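Local coordinates for protein DnaJ homolog subfamily C member 10 (PDB 3APQ) that reduces disulfides in the endoplasmic reticulum, serving both correct folding and degradation of misfolded proteins, and uses its J domain to interact with the Hsp70 chaperone HSPA5, at residues 19-23 and 48-52; 89-93 and 120-125; 93-99 and 136-141; 115-119 and 196-201. The contacts are given in a common frame with arbitrary orientation. Numbering follows the deposited sequence.

Interaction 1: residues 19-23 and 48-52; sequences IRQAF and INRAY
Phe23 and Tyr52 carry most of this contact, a parallel-displaced aromatic stack between two antiparallel helices of the J domain. Residues 19-23 and 48-52 are helical throughout, with Phe23 N bonded to Ile19 O at 3.0 Å and Tyr52 N to Ile48 O at 2.9 Å. The local axes run at 173° and approach to 10.9 Å; the nearest CA atoms are those of Phe23 and Tyr52, 6.7 Å apart. Both aromatics use chi1 t with chi2 near 67° and, on helices at 173°, their planes come within 5° of parallel, with centroids 4.4 Å apart. The offset brings Tyr52 CB over the Phe23 face, 3.7 Å from its centroid, a CH-pi contact. At the ring edges, Ile48 CG2 meets Phe23 CD1 at 3.4 Å and Ile19 CG2 meets Tyr52 CD1 at 3.7 Å. Arg20 CG lies 3.6 Å from Tyr52 OH, and one water joins Arg20 NH1 (3.0 Å) to Tyr52 OH (2.9 Å), while Arg20 NE pairs with Asp94 and NH1 also with Glu103. Antiparallel pairing of helices 16-30 and 41-55 is the hallmark of the J-domain hairpin. Helix 4-8 packs on Ile48 through Leu7 and Leu8, Tyr86 of helix 83-88 meets Phe23 with ring planes roughly perpendicular, and Phe90 from the following loop abuts Tyr52.

Interaction 2: residues 89-93 and 120-125; sequences DFGIY and NFYSPG
The approach to the redox-active Cys126-Cys129 disulfide is where this contact lies: Gly125 directly precedes Cys126, and Tyr122 touches Cys129. Residues 89-93 form an irregular loop after helix 83-88, with Gly91 at positive phi (55/47). The two segments pass in opposite directions without strand pairing, CA atoms 6.1 Å apart at Asp89-Pro124 and 10.7 Å at Tyr93-Asn120. Gly125, also at positive phi (75/24), donates from N to Asp89 OD2 over a short 2.5 Å; Asp89 OD1 accepts from His130. These bonds place the loop beside the redox site; in the thioredoxin fold the strand, here 117-122, runs straight into the CxxC loop. Tyr122, chi1 p, presents its ring face to the edge of Tyr93, chi1 m: centroids 5.7 Å apart, planes at 88°. Ile92 CG1 reaches Tyr122 CE1 at 3.9 Å. Tyr122 OH holds two waters, at 2.8 and 2.7 Å, which accept from Ile92 N and Tyr93 N respectively, each at 3.0 Å. Another bridges Tyr93 OH (2.6 Å) and Asn120 ND2 (3.2 Å).

Interaction 3: residues 93-99 and 136-141; sequences YDDDPEI and WREFAK
Two consecutive type I turns fold loop 93-99 against helical residues 136-141, closed by Asp96 N to Tyr93 O (3.1 Å) and Ile99 N to Asp96 O (3.2 Å). The register pairs Asp96 with Arg137 (CA atoms 6.8 Å apart) and Glu98 with Ala140 (5.6 Å). Arg137, chi1 m with chi2 and chi3 t, donates from NE to Asp96 OD2 at 2.9 Å in a salt bridge (N-H...acceptor angle 161°); its NH2 is satisfied by Ile92 O. Asp96 OD1 accepts from a water at 2.5 Å, which accepts weakly from Lys141 NZ at 3.1 Å. Glu98 OE1 accepts from two waters, each at 2.9 Å: one also donates to Arg137 O (2.8 Å), the other accepts from Lys141 NZ (3.1 Å). Water links these charged ends, Glu98 OE1 and Lys141 NZ being 4.5 Å apart, beyond a salt bridge, while Glu98 CD touches Lys141 CG at 3.7 Å. A further water lies 2.7 Å from Glu98 O and 2.9 Å from Ala140 O, with more acceptors in reach than protons. Ile99 CG1 touches Ala140 CB at 3.4 Å, and Trp136 CD1 lies 3.5 Å from Ile99 CD1 and 3.8 Å from Tyr93 CZ. Trp136 NE1 bonds weakly to Gly150 O. The lead-in to strand 100-101 packs on helix 127-142 of the thioredoxin fold, Ile99 and Trp136 both touching Ile149 of strand 148-153.

Interaction 4: residues 115-119 and 196-201; sequences ELWFV and FAMQHV
Strand residues 117-119 and the lead-in 115-116 meet the helical segment 196-201 through alternate side chains, Leu116 and Phe118, set against side chains and backbone of the helix, as expected where a helix lies on one face of a sheet. Leu116, chi1 t and chi2 p, points toward the helix; its CD2 lies 3.6 Å from Val201 N, 3.7 Å from His200 C, 3.8 Å from Val201 CG2 and 3.9 Å from His200 CB. Leu116 CA is 7.3 Å from Val201 CA. Trp117 is out of reach of the helix, in keeping with the extended backbone (-120/136). Phe118, chi1 t, turns toward it again, CA 7.4 Å from Ala197 CA: CZ contacts Phe196 CD2 at 3.6 Å, and CD1 contacts Ala197 CB at 4.2 Å. The two phenyl rings meet obliquely, centroids 5.2 Å apart and planes at 46°. No hydrogen bond crosses; the helix keeps its own, Val201 N to Ala197 O at 2.9 Å, and His200 ND1 donates back to Phe196 O at 3.2 Å. This is hydrophobic helix-on-sheet packing of the thioredoxin fold: helix 190-202 also rests on Ile174 of strand 171-175 and Val182 of strand 182-183, while Trp136 of helix 127-142 meets Phe118 edge-to-face.

How the interactions relate
This chain is the fragment of a longer disulfide reductase that holds its J domain and first thioredoxin domain. Interaction 1 belongs to the J domain and closes first along the chain; interactions 2, 3 and 4 follow with alternating segments in the thioredoxin part and the loop leading into it. Centres of interactions 1 and 2 are about 17 Å apart, those of 1 and 4 about 33 Å. Interactions 2 and 3, about 12 Å apart, share Tyr93; 2 and 4 share strand 117-122; Phe139 contacts both Phe118 and Ala197, joining 3 to 4. The J domain is held against the thioredoxin part through loop 89-99, where Phe90 packs on Phe23 and Tyr52 and Asp94 pairs with Arg20.

Interaction 1: residues 19-23 and 48-52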
loop_
_atom_site.group_PDB
_atom_site.type_symbol
_atom_site.label_atom_id
_atom_site.label_comp_id
_atom_site.label_asym_id
_atom_site.label_seq_id
_atom_site.Cartn_x
_atom_site.Cartn_y
_atom_site.Cartn_z
ATOM N N ILE A 19 -1.937 -10.598 -3.294
ATOM C CA ILE A 19 -3.368 -10.409 -3.534
ATOM C C ILE A 19 -3.651 -9.177 -4.421
ATOM O O ILE A 19 -4.451 -9.275 -5.384
ATOM C CB ILE A 19 -4.175 -10.381 -2.218
ATOM C CG1 ILE A 19 -4.031 -11.747 -1.503
ATOM C CG2 ILE A 19 -5.652 -9.917 -2.454
ATOM C CD1 ILE A 19 -4.338 -11.734 0.021
ATOM N N ARG A 20 -3.027 -8.025 -4.142
ATOM C CA ARG A 20 -3.217 -6.874 -5.047
ATOM C C ARG A 20 -2.787 -7.161 -6.434
ATOM O O ARG A 20 -3.474 -6.759 -7.380
ATOM C CB ARG A 20 -2.427 -5.623 -4.592
ATOM C CG ARG A 20 -2.982 -4.998 -3.319
ATOM C CD ARG A 20 -2.318 -3.607 -3.014
ATOM N NE ARG A 20 -0.896 -3.767 -2.658
ATOM C CZ ARG A 20 -0.454 -3.946 -1.418
ATOM N NH1 ARG A 20 -1.324 -4.089 -0.392
ATOM N NH2 ARG A 20 0.857 -4.000 -1.192
ATOM N N GLN A 21 -1.627 -7.786 -6.580
ATOM C CA GLN A 21 -1.097 -8.046 -7.903
ATOM C C GLN A 21 -2.032 -8.982 -8.698
ATOM O O GLN A 21 -2.262 -8.763 -9.928
ATOM C CB GLN A 21 0.342 -8.501 -7.831
ATOM C CG GLN A 21 1.222 -7.262 -7.323
ATOM C CD GLN A 21 0.913 -5.969 -8.171
ATOM O OE1 GLN A 21 1.128 -5.988 -9.391
ATOM N NE2 GLN A 21 0.336 -4.893 -7.539
ATOM N N ALA A 22 -2.621 -9.960 -8.014
ATOM C CA ALA A 22 -3.440 -10.915 -8.742
ATOM C C ALA A 22 -4.717 -10.219 -9.171
ATOM O O ALA A 22 -5.158 -10.396 -10.298
ATOM C CB ALA A 22 -3.765 -12.137 -7.896
ATOM N N PHE A 23 -5.315 -9.499 -8.233
ATOM C CA PHE A 23 -6.520 -8.668 -8.492
ATOM C C PHE A 23 -6.263 -7.663 -9.626
ATOM O O PHE A 23 -7.073 -7.546 -10.551
ATOM C CB PHE A 23 -7.006 -8.001 -7.178
ATOM C CG PHE A 23 -8.093 -6.978 -7.363
ATOM C CD1 PHE A 23 -9.366 -7.346 -7.774
ATOM C CD2 PHE A 23 -7.806 -5.639 -7.182
ATOM C CE1 PHE A 23 -10.371 -6.353 -7.985
ATOM C CE2 PHE A 23 -8.793 -4.640 -7.367
ATOM C CZ PHE A 23 -10.075 -5.002 -7.780
ATOM N N ILE A 48 -15.117 -10.449 -8.248
ATOM C CA ILE A 48 -13.656 -10.359 -8.008
ATOM C C ILE A 48 -13.410 -9.195 -7.050
ATOM O O ILE A 48 -12.608 -9.289 -6.122
ATOM C CB ILE A 48 -12.852 -10.122 -9.353
ATOM C CG1 ILE A 48 -12.864 -11.304 -10.297
ATOM C CG2 ILE A 48 -11.405 -9.721 -9.085
ATOM C CD1 ILE A 48 -13.325 -12.610 -9.693
ATOM N N ASN A 49 -14.058 -8.047 -7.311
ATOM C CA ASN A 49 -13.893 -6.889 -6.414
ATOM C C ASN A 49 -14.309 -7.179 -4.962
ATOM O O ASN A 49 -13.632 -6.762 -4.034
ATOM C CB ASN A 49 -14.635 -5.633 -6.927
ATOM C CG ASN A 49 -14.127 -4.360 -6.250
ATOM O OD1 ASN A 49 -12.909 -4.088 -6.217
ATOM N ND2 ASN A 49 -15.033 -3.623 -5.644
ATOM N N ARG A 50 -15.417 -7.915 -4.777
ATOM C CA ARG A 50 -15.930 -8.247 -3.446
ATOM C C ARG A 50 -14.919 -9.119 -2.704
ATOM O O ARG A 50 -14.635 -8.870 -1.505
ATOM C CB ARG A 50 -17.294 -8.959 -3.596
ATOM C CG ARG A 50 -17.900 -9.510 -2.395
ATOM C CD ARG A 50 -19.311 -10.065 -2.840
ATOM N NE ARG A 50 -20.030 -10.654 -1.720
ATOM C CZ ARG A 50 -19.872 -11.900 -1.300
ATOM N NH1 ARG A 50 -19.029 -12.703 -1.927
ATOM N NH2 ARG A 50 -20.561 -12.348 -0.243
ATOM N N ALA A 51 -14.381 -10.107 -3.421
ATOM C CA ALA A 51 -13.240 -10.941 -2.923
ATOM C C ALA A 51 -12.051 -10.094 -2.469
ATOM O O ALA A 51 -11.581 -10.209 -1.323
ATOM C CB ALA A 51 -12.806 -11.943 -3.976
ATOM N N TYR A 52 -11.546 -9.270 -3.381
ATOM C CA TYR A 52 -10.439 -8.369 -3.069
ATOM C C TYR A 52 -10.747 -7.491 -1.849
ATOM O O TYR A 52 -9.894 -7.304 -0.972
ATOM C CB TYR A 52 -9.985 -7.506 -4.289
ATOM C CG TYR A 52 -8.971 -6.501 -3.851
ATOM C CD1 TYR A 52 -7.689 -6.923 -3.411
ATOM C CD2 TYR A 52 -9.282 -5.120 -3.810
ATOM C CE1 TYR A 52 -6.729 -5.975 -2.920
ATOM C CE2 TYR A 52 -8.333 -4.179 -3.356
ATOM C CZ TYR A 52 -7.074 -4.618 -2.910
ATOM O OH TYR A 52 -6.180 -3.700 -2.422
HETATM O O HOH W 1 -4.331 -4.319 -0.334
#

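Interaction 2: residues 89-93 and 120-125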
loop_
_atom_site.group_PDB
_atom_site.type_symbol
_atom_site.label_atom_id
_atom_site.label_comp_id
_atom_site.label_asym_id
_atom_site.label_seq_id
_atom_site.Cartn_x
_atom_site.Cartn_y
_atom_site.Cartn_z
ATOM N N ASP A 89 -2.843 3.772 -10.441
ATOM C CA ASP A 89 -3.021 4.351 -9.080
ATOM C C ASP A 89 -3.291 3.304 -7.994
ATOM O O ASP A 89 -3.890 3.618 -6.957
ATOM C CB ASP A 89 -4.163 5.394 -9.068
ATOM C CG ASP A 89 -3.973 6.463 -7.955
ATOM O OD1 ASP A 89 -2.881 6.598 -7.346
ATOM O OD2 ASP A 89 -4.934 7.161 -7.664
ATOM N N PHE A 90 -2.860 2.079 -8.267
ATOM C CA PHE A 90 -3.202 0.923 -7.442
ATOM C C PHE A 90 -1.928 0.117 -7.147
ATOM O O PHE A 90 -1.184 -0.200 -8.070
ATOM C CB PHE A 90 -4.237 0.067 -8.176
ATOM C CG PHE A 90 -4.688 -1.087 -7.369
ATOM C CD1 PHE A 90 -5.592 -0.909 -6.316
ATOM C CD2 PHE A 90 -4.145 -2.356 -7.594
ATOM C CE1 PHE A 90 -6.019 -2.004 -5.546
ATOM C CE2 PHE A 90 -4.540 -3.469 -6.825
ATOM C CZ PHE A 90 -5.494 -3.294 -5.795
ATOM N N GLY A 91 -1.673 -0.180 -5.873
ATOM C CA GLY A 91 -0.466 -0.951 -5.495
ATOM C C GLY A 91 0.802 -0.294 -6.011
ATOM O O GLY A 91 1.661 -0.948 -6.608
ATOM N N ILE A 92 0.891 1.024 -5.802
ATOM C CA ILE A 92 1.905 1.871 -6.430
ATOM C C ILE A 92 3.312 1.305 -6.372
ATOM O O ILE A 92 4.081 1.414 -7.337
ATOM C CB ILE A 92 1.945 3.316 -5.664
ATOM C CG1 ILE A 92 0.658 4.064 -5.997
ATOM C CG2 ILE A 92 3.055 4.190 -6.104
ATOM C CD1 ILE A 92 0.214 3.815 -7.489
ATOM N N TYR A 93 3.676 0.798 -5.208
ATOM C CA TYR A 93 5.084 0.402 -5.031
ATOM C C TYR A 93 5.298 -1.077 -5.030
ATOM O O TYR A 93 6.370 -1.482 -4.615
ATOM C CB TYR A 93 5.674 1.011 -3.729
ATOM C CG TYR A 93 5.751 2.541 -3.822
ATOM C CD1 TYR A 93 6.559 3.181 -4.783
ATOM C CD2 TYR A 93 4.976 3.340 -2.963
ATOM C CE1 TYR A 93 6.625 4.585 -4.864
ATOM C CE2 TYR A 93 4.998 4.719 -3.073
ATOM C CZ TYR A 93 5.841 5.328 -4.017
ATOM O OH TYR A 93 5.846 6.688 -4.081
ATOM N N ASN A 120 6.761 7.096 3.306
ATOM C CA ASN A 120 5.999 7.970 2.442
ATOM C C ASN A 120 4.536 7.621 2.637
ATOM O O ASN A 120 4.108 6.510 2.236
ATOM C CB ASN A 120 6.405 7.704 0.992
ATOM C CG ASN A 120 5.554 8.448 -0.015
ATOM O OD1 ASN A 120 4.670 9.225 0.348
ATOM N ND2 ASN A 120 5.862 8.255 -1.291
ATOM N N PHE A 121 3.800 8.545 3.260
ATOM C CA PHE A 121 2.344 8.441 3.446
ATOM C C PHE A 121 1.693 9.112 2.246
ATOM O O PHE A 121 1.835 10.330 2.035
ATOM C CB PHE A 121 1.858 9.141 4.728
ATOM C CG PHE A 121 2.293 8.459 5.997
ATOM C CD1 PHE A 121 1.447 7.585 6.649
ATOM C CD2 PHE A 121 3.538 8.748 6.554
ATOM C CE1 PHE A 121 1.860 6.955 7.827
ATOM C CE2 PHE A 121 3.968 8.107 7.726
ATOM C CZ PHE A 121 3.115 7.221 8.358
ATOM N N TYR A 122 1.013 8.323 1.447
ATOM C CA TYR A 122 0.408 8.841 0.200
ATOM C C TYR A 122 -1.082 8.505 0.148
ATOM O O TYR A 122 -1.616 7.836 1.035
ATOM C CB TYR A 122 1.218 8.282 -1.012
ATOM C CG TYR A 122 1.102 6.772 -1.192
ATOM C CD1 TYR A 122 0.125 6.269 -2.031
ATOM C CD2 TYR A 122 1.941 5.855 -0.539
ATOM C CE1 TYR A 122 -0.070 4.916 -2.213
ATOM C CE2 TYR A 122 1.736 4.412 -0.739
ATOM C CZ TYR A 122 0.739 3.991 -1.594
ATOM O OH TYR A 122 0.450 2.651 -1.912
ATOM N N SER A 123 -1.792 8.995 -0.872
ATOM C CA SER A 123 -3.204 8.716 -1.000
ATOM C C SER A 123 -3.492 8.547 -2.496
ATOM O O SER A 123 -2.807 9.163 -3.316
ATOM C CB SER A 123 -4.030 9.844 -0.380
ATOM O OG SER A 123 -5.416 9.671 -0.590
ATOM N N PRO A 124 -4.476 7.686 -2.844
ATOM C CA PRO A 124 -4.826 7.531 -4.255
ATOM C C PRO A 124 -5.375 8.887 -4.804
ATOM O O PRO A 124 -5.896 9.704 -4.038
ATOM C CB PRO A 124 -5.943 6.450 -4.226
ATOM C CG PRO A 124 -6.464 6.439 -2.821
ATOM C CD PRO A 124 -5.194 6.706 -2.004
ATOM N N GLY A 125 -5.237 9.141 -6.095
ATOM C CA GLY A 125 -5.793 10.365 -6.660
ATOM C C GLY A 125 -4.980 11.615 -6.309
ATOM O O GLY A 125 -5.522 12.726 -6.287
HETATM O O HOH W 2 -1.216 2.359 -4.146
HETATM O O HOH W 3 2.325 0.815 -2.501
HETATM O O HOH W 4 4.077 8.581 -3.919
#

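Interaction 3: residues 93-99 and 136-141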
loop_
_atom_site.group_PDB
_atom_site.type_symbol
_atom_site.label_atom_id
_atom_site.label_comp_id
_atom_site.label_asym_id
_atom_site.label_seq_id
_atom_site.Cartn_x
_atom_site.Cartn_y
_atom_site.Cartn_z
ATOM N N TYR A 93 3.676 0.798 -5.208
ATOM C CA TYR A 93 5.084 0.402 -5.031
ATOM C C TYR A 93 5.298 -1.077 -5.030
ATOM O O TYR A 93 6.370 -1.482 -4.615
ATOM C CB TYR A 93 5.674 1.011 -3.729
ATOM C CG TYR A 93 5.751 2.541 -3.822
ATOM C CD1 TYR A 93 6.559 3.181 -4.783
ATOM C CD2 TYR A 93 4.976 3.340 -2.963
ATOM C CE1 TYR A 93 6.625 4.585 -4.864
ATOM C CE2 TYR A 93 4.998 4.719 -3.073
ATOM C CZ TYR A 93 5.841 5.328 -4.017
ATOM O OH TYR A 93 5.846 6.688 -4.081
ATOM N N ASP A 94 4.309 -1.847 -5.488
ATOM C CA ASP A 94 4.355 -3.331 -5.470
ATOM C C ASP A 94 5.423 -3.961 -6.337
ATOM O O ASP A 94 5.789 -5.116 -6.111
ATOM C CB ASP A 94 3.009 -3.930 -5.838
ATOM C CG ASP A 94 1.976 -3.775 -4.703
ATOM O OD1 ASP A 94 2.351 -3.306 -3.584
ATOM O OD2 ASP A 94 0.798 -4.102 -4.944
ATOM N N ASP A 95 5.887 -3.230 -7.365
ATOM C CA ASP A 95 6.968 -3.738 -8.192
ATOM C C ASP A 95 8.334 -3.146 -7.868
ATOM O O ASP A 95 9.235 -3.304 -8.686
ATOM C CB ASP A 95 6.687 -3.478 -9.686
ATOM C CG ASP A 95 5.437 -4.144 -10.171
ATOM O OD1 ASP A 95 5.171 -5.317 -9.810
ATOM O OD2 ASP A 95 4.713 -3.520 -10.969
ATOM N N ASP A 96 8.477 -2.457 -6.716
ATOM C CA ASP A 96 9.708 -1.844 -6.254
ATOM C C ASP A 96 10.139 -2.602 -5.005
ATOM O O ASP A 96 9.642 -2.338 -3.915
ATOM C CB ASP A 96 9.473 -0.354 -5.959
ATOM C CG ASP A 96 8.791 0.320 -7.118
ATOM O OD1 ASP A 96 9.407 0.256 -8.206
ATOM O OD2 ASP A 96 7.639 0.815 -6.971
ATOM N N PRO A 97 11.062 -3.577 -5.161
ATOM C CA PRO A 97 11.364 -4.428 -4.019
ATOM C C PRO A 97 12.096 -3.652 -2.908
ATOM O O PRO A 97 12.079 -4.090 -1.756
ATOM C CB PRO A 97 12.280 -5.538 -4.639
ATOM C CG PRO A 97 12.795 -4.979 -5.891
ATOM C CD PRO A 97 11.650 -4.105 -6.398
ATOM N N GLU A 98 12.652 -2.485 -3.229
ATOM C CA GLU A 98 13.346 -1.637 -2.209
ATOM C C GLU A 98 12.470 -0.878 -1.242
ATOM O O GLU A 98 12.957 -0.310 -0.239
ATOM C CB GLU A 98 14.244 -0.611 -2.909
ATOM C CG GLU A 98 15.333 -1.238 -3.831
ATOM C CD GLU A 98 14.809 -1.643 -5.191
ATOM O OE1 GLU A 98 13.635 -1.323 -5.520
ATOM O OE2 GLU A 98 15.587 -2.274 -5.930
ATOM N N ILE A 99 11.184 -0.893 -1.536
ATOM C CA ILE A 99 10.184 -0.203 -0.754
ATOM C C ILE A 99 9.189 -1.171 -0.113
ATOM O O ILE A 99 8.656 -2.003 -0.790
ATOM C CB ILE A 99 9.433 0.816 -1.623
ATOM C CG1 ILE A 99 10.351 1.950 -2.020
ATOM C CG2 ILE A 99 8.239 1.343 -0.976
ATOM C CD1 ILE A 99 9.891 2.663 -3.206
ATOM N N TRP A 136 10.941 8.641 -5.252
ATOM C CA TRP A 136 10.961 7.791 -4.080
ATOM C C TRP A 136 11.591 6.424 -4.472
ATOM O O TRP A 136 12.356 5.848 -3.710
ATOM C CB TRP A 136 9.532 7.616 -3.566
ATOM C CG TRP A 136 9.425 6.987 -2.205
ATOM C CD1 TRP A 136 8.907 5.761 -1.898
ATOM C CD2 TRP A 136 9.923 7.541 -0.969
ATOM N NE1 TRP A 136 8.994 5.542 -0.526
ATOM C CE2 TRP A 136 9.625 6.614 0.055
ATOM C CE3 TRP A 136 10.559 8.753 -0.639
ATOM C CZ2 TRP A 136 9.955 6.847 1.415
ATOM C CZ3 TRP A 136 10.910 8.988 0.713
ATOM C CH2 TRP A 136 10.598 8.050 1.709
ATOM N N ARG A 137 11.225 5.882 -5.630
ATOM C CA ARG A 137 11.782 4.605 -6.091
ATOM C C ARG A 137 13.304 4.696 -6.335
ATOM O O ARG A 137 14.042 3.796 -5.952
ATOM C CB ARG A 137 11.150 4.191 -7.419
ATOM C CG ARG A 137 9.661 3.842 -7.327
ATOM C CD ARG A 137 9.129 3.592 -8.736
ATOM N NE ARG A 137 7.714 3.269 -8.594
ATOM C CZ ARG A 137 6.728 3.989 -9.104
ATOM N NH1 ARG A 137 7.002 5.021 -9.931
ATOM N NH2 ARG A 137 5.464 3.639 -8.828
ATOM N N GLU A 138 13.757 5.793 -6.974
ATOM C CA GLU A 138 15.187 5.972 -7.271
ATOM C C GLU A 138 15.974 6.145 -5.960
ATOM O O GLU A 138 17.074 5.570 -5.779
ATOM C CB GLU A 138 15.411 7.187 -8.218
ATOM C CG GLU A 138 16.922 7.462 -8.493
ATOM C CD GLU A 138 17.198 8.737 -9.338
ATOM O OE1 GLU A 138 16.426 9.738 -9.223
ATOM O OE2 GLU A 138 18.217 8.728 -10.076
ATOM N N PHE A 139 15.391 6.913 -5.041
ATOM C CA PHE A 139 16.001 7.122 -3.727
ATOM C C PHE A 139 16.128 5.780 -2.978
ATOM O O PHE A 139 17.190 5.465 -2.388
ATOM C CB PHE A 139 15.124 8.131 -2.959
ATOM C CG PHE A 139 15.264 8.062 -1.477
ATOM C CD1 PHE A 139 16.432 8.469 -0.860
ATOM C CD2 PHE A 139 14.228 7.598 -0.694
ATOM C CE1 PHE A 139 16.552 8.411 0.529
ATOM C CE2 PHE A 139 14.356 7.507 0.675
ATOM C CZ PHE A 139 15.540 7.927 1.287
ATOM N N ALA A 140 15.039 4.999 -2.974
ATOM C CA ALA A 140 15.040 3.712 -2.258
ATOM C C ALA A 140 16.126 2.767 -2.784
ATOM O O ALA A 140 16.775 2.046 -2.009
ATOM C CB ALA A 140 13.613 3.011 -2.287
ATOM N N LYS A 141 16.399 2.811 -4.079
ATOM C CA LYS A 141 17.510 2.018 -4.612
ATOM C C LYS A 141 18.839 2.524 -4.134
ATOM O O LYS A 141 19.744 1.735 -3.846
ATOM C CB LYS A 141 17.525 2.070 -6.120
ATOM C CG LYS A 141 16.284 1.438 -6.718
ATOM C CD LYS A 141 16.132 2.034 -8.038
ATOM C CE LYS A 141 16.269 1.018 -9.066
ATOM N NZ LYS A 141 14.863 0.752 -9.346
HETATM O O HOH W 5 11.956 0.297 -8.247
HETATM O O HOH W 6 12.676 1.351 -5.801
HETATM O O HOH W 7 15.346 0.840 0.263
HETATM O O HOH W 8 13.860 -1.957 -8.358
#

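Interaction 4: residues 115-119 and 196-201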
loop_
_atom_site.group_PDB
_atom_site.type_symbol
_atom_site.label_atom_id
_atom_site.label_comp_id
_atom_site.label_asym_id
_atom_site.label_seq_id
_atom_site.Cartn_x
_atom_site.Cartn_y
_atom_site.Cartn_z
ATOM N N GLU A 115 14.476 -0.130 14.313
ATOM C CA GLU A 115 15.145 0.128 13.035
ATOM C C GLU A 115 14.754 1.500 12.547
ATOM O O GLU A 115 13.659 1.976 12.867
ATOM C CB GLU A 115 14.673 -0.906 12.040
ATOM C CG GLU A 115 15.311 -2.250 12.205
ATOM C CD GLU A 115 14.869 -3.225 11.087
ATOM O OE1 GLU A 115 14.003 -4.086 11.338
ATOM O OE2 GLU A 115 15.359 -3.131 9.951
ATOM N N LEU A 116 15.612 2.137 11.768
ATOM C CA LEU A 116 15.306 3.467 11.242
ATOM C C LEU A 116 14.419 3.315 9.967
ATOM O O LEU A 116 14.829 2.634 9.034
ATOM C CB LEU A 116 16.599 4.198 10.905
ATOM C CG LEU A 116 16.454 5.556 10.193
ATOM C CD1 LEU A 116 15.751 6.507 11.149
ATOM C CD2 LEU A 116 17.761 6.164 9.764
ATOM N N TRP A 117 13.229 3.892 9.980
ATOM C CA TRP A 117 12.294 3.786 8.836
ATOM C C TRP A 117 11.970 5.159 8.287
ATOM O O TRP A 117 11.622 6.090 9.065
ATOM C CB TRP A 117 10.994 3.160 9.300
ATOM C CG TRP A 117 11.022 1.672 9.347
ATOM C CD1 TRP A 117 11.401 0.871 10.411
ATOM C CD2 TRP A 117 10.614 0.777 8.295
ATOM N NE1 TRP A 117 11.228 -0.470 10.068
ATOM C CE2 TRP A 117 10.776 -0.553 8.779
ATOM C CE3 TRP A 117 10.153 0.971 6.987
ATOM C CZ2 TRP A 117 10.463 -1.693 8.002
ATOM C CZ3 TRP A 117 9.838 -0.164 6.215
ATOM C CH2 TRP A 117 10.025 -1.478 6.728
ATOM N N PHE A 118 11.971 5.312 6.971
ATOM C CA PHE A 118 11.563 6.550 6.357
ATOM C C PHE A 118 10.384 6.178 5.468
ATOM O O PHE A 118 10.537 5.342 4.546
ATOM C CB PHE A 118 12.746 7.034 5.524
ATOM C CG PHE A 118 12.597 8.432 4.946
ATOM C CD1 PHE A 118 13.520 8.852 4.003
ATOM C CD2 PHE A 118 11.616 9.361 5.397
ATOM C CE1 PHE A 118 13.463 10.163 3.470
ATOM C CE2 PHE A 118 11.545 10.641 4.867
ATOM C CZ PHE A 118 12.468 11.056 3.892
ATOM N N VAL A 119 9.219 6.721 5.818
ATOM C CA VAL A 119 7.944 6.297 5.263
ATOM C C VAL A 119 7.223 7.436 4.506
ATOM O O VAL A 119 7.114 8.572 4.991
ATOM C CB VAL A 119 7.028 5.776 6.399
ATOM C CG1 VAL A 119 5.619 5.345 5.838
ATOM C CG2 VAL A 119 7.730 4.615 7.105
ATOM N N PHE A 196 18.940 13.872 3.584
ATOM C CA PHE A 196 18.125 13.811 4.788
ATOM C C PHE A 196 18.198 12.438 5.450
ATOM O O PHE A 196 18.360 12.369 6.666
ATOM C CB PHE A 196 16.679 14.183 4.477
ATOM C CG PHE A 196 15.726 14.024 5.627
ATOM C CD1 PHE A 196 15.559 15.036 6.571
ATOM C CD2 PHE A 196 14.922 12.902 5.706
ATOM C CE1 PHE A 196 14.631 14.900 7.624
ATOM C CE2 PHE A 196 13.973 12.744 6.750
ATOM C CZ PHE A 196 13.812 13.731 7.699
ATOM N N ALA A 197 18.006 11.373 4.672
ATOM C CA ALA A 197 18.019 10.033 5.214
ATOM C C ALA A 197 19.380 9.740 5.836
ATOM O O ALA A 197 19.465 9.184 6.947
ATOM C CB ALA A 197 17.707 9.015 4.154
ATOM N N MET A 198 20.429 10.178 5.155
ATOM C CA MET A 198 21.785 9.878 5.595
ATOM C C MET A 198 22.172 10.628 6.860
ATOM O O MET A 198 22.939 10.097 7.666
ATOM C CB MET A 198 22.787 10.187 4.493
ATOM C CG MET A 198 22.756 9.202 3.354
ATOM S SD MET A 198 23.002 7.500 3.852
ATOM C CE MET A 198 24.742 7.643 4.346
ATOM N N GLN A 199 21.689 11.851 7.077
ATOM C CA GLN A 199 21.949 12.408 8.411
ATOM C C GLN A 199 21.323 11.567 9.522
ATOM O O GLN A 199 21.896 11.416 10.572
ATOM C CB GLN A 199 21.624 13.909 8.545
ATOM C CG GLN A 199 20.196 14.238 8.626
ATOM C CD GLN A 199 19.964 15.734 8.455
ATOM O OE1 GLN A 199 19.642 16.419 9.412
ATOM N NE2 GLN A 199 20.145 16.243 7.229
ATOM N N HIS A 200 20.160 10.965 9.276
ATOM C CA HIS A 200 19.542 10.195 10.322
ATOM C C HIS A 200 20.226 8.842 10.491
ATOM O O HIS A 200 20.299 8.321 11.610
ATOM C CB HIS A 200 18.023 10.048 10.059
ATOM C CG HIS A 200 17.252 11.278 10.415
ATOM N ND1 HIS A 200 17.012 12.287 9.513
ATOM C CD2 HIS A 200 16.746 11.702 11.595
ATOM C CE1 HIS A 200 16.380 13.278 10.120
ATOM N NE2 HIS A 200 16.183 12.936 11.376
ATOM N N VAL A 201 20.693 8.259 9.388
ATOM C CA VAL A 201 21.454 6.994 9.438
ATOM C C VAL A 201 22.725 7.213 10.299
ATOM O O VAL A 201 23.014 6.402 11.196
ATOM C CB VAL A 201 21.870 6.500 8.022
ATOM C CG1 VAL A 201 22.953 5.427 8.109
ATOM C CG2 VAL A 201 20.636 5.967 7.214
#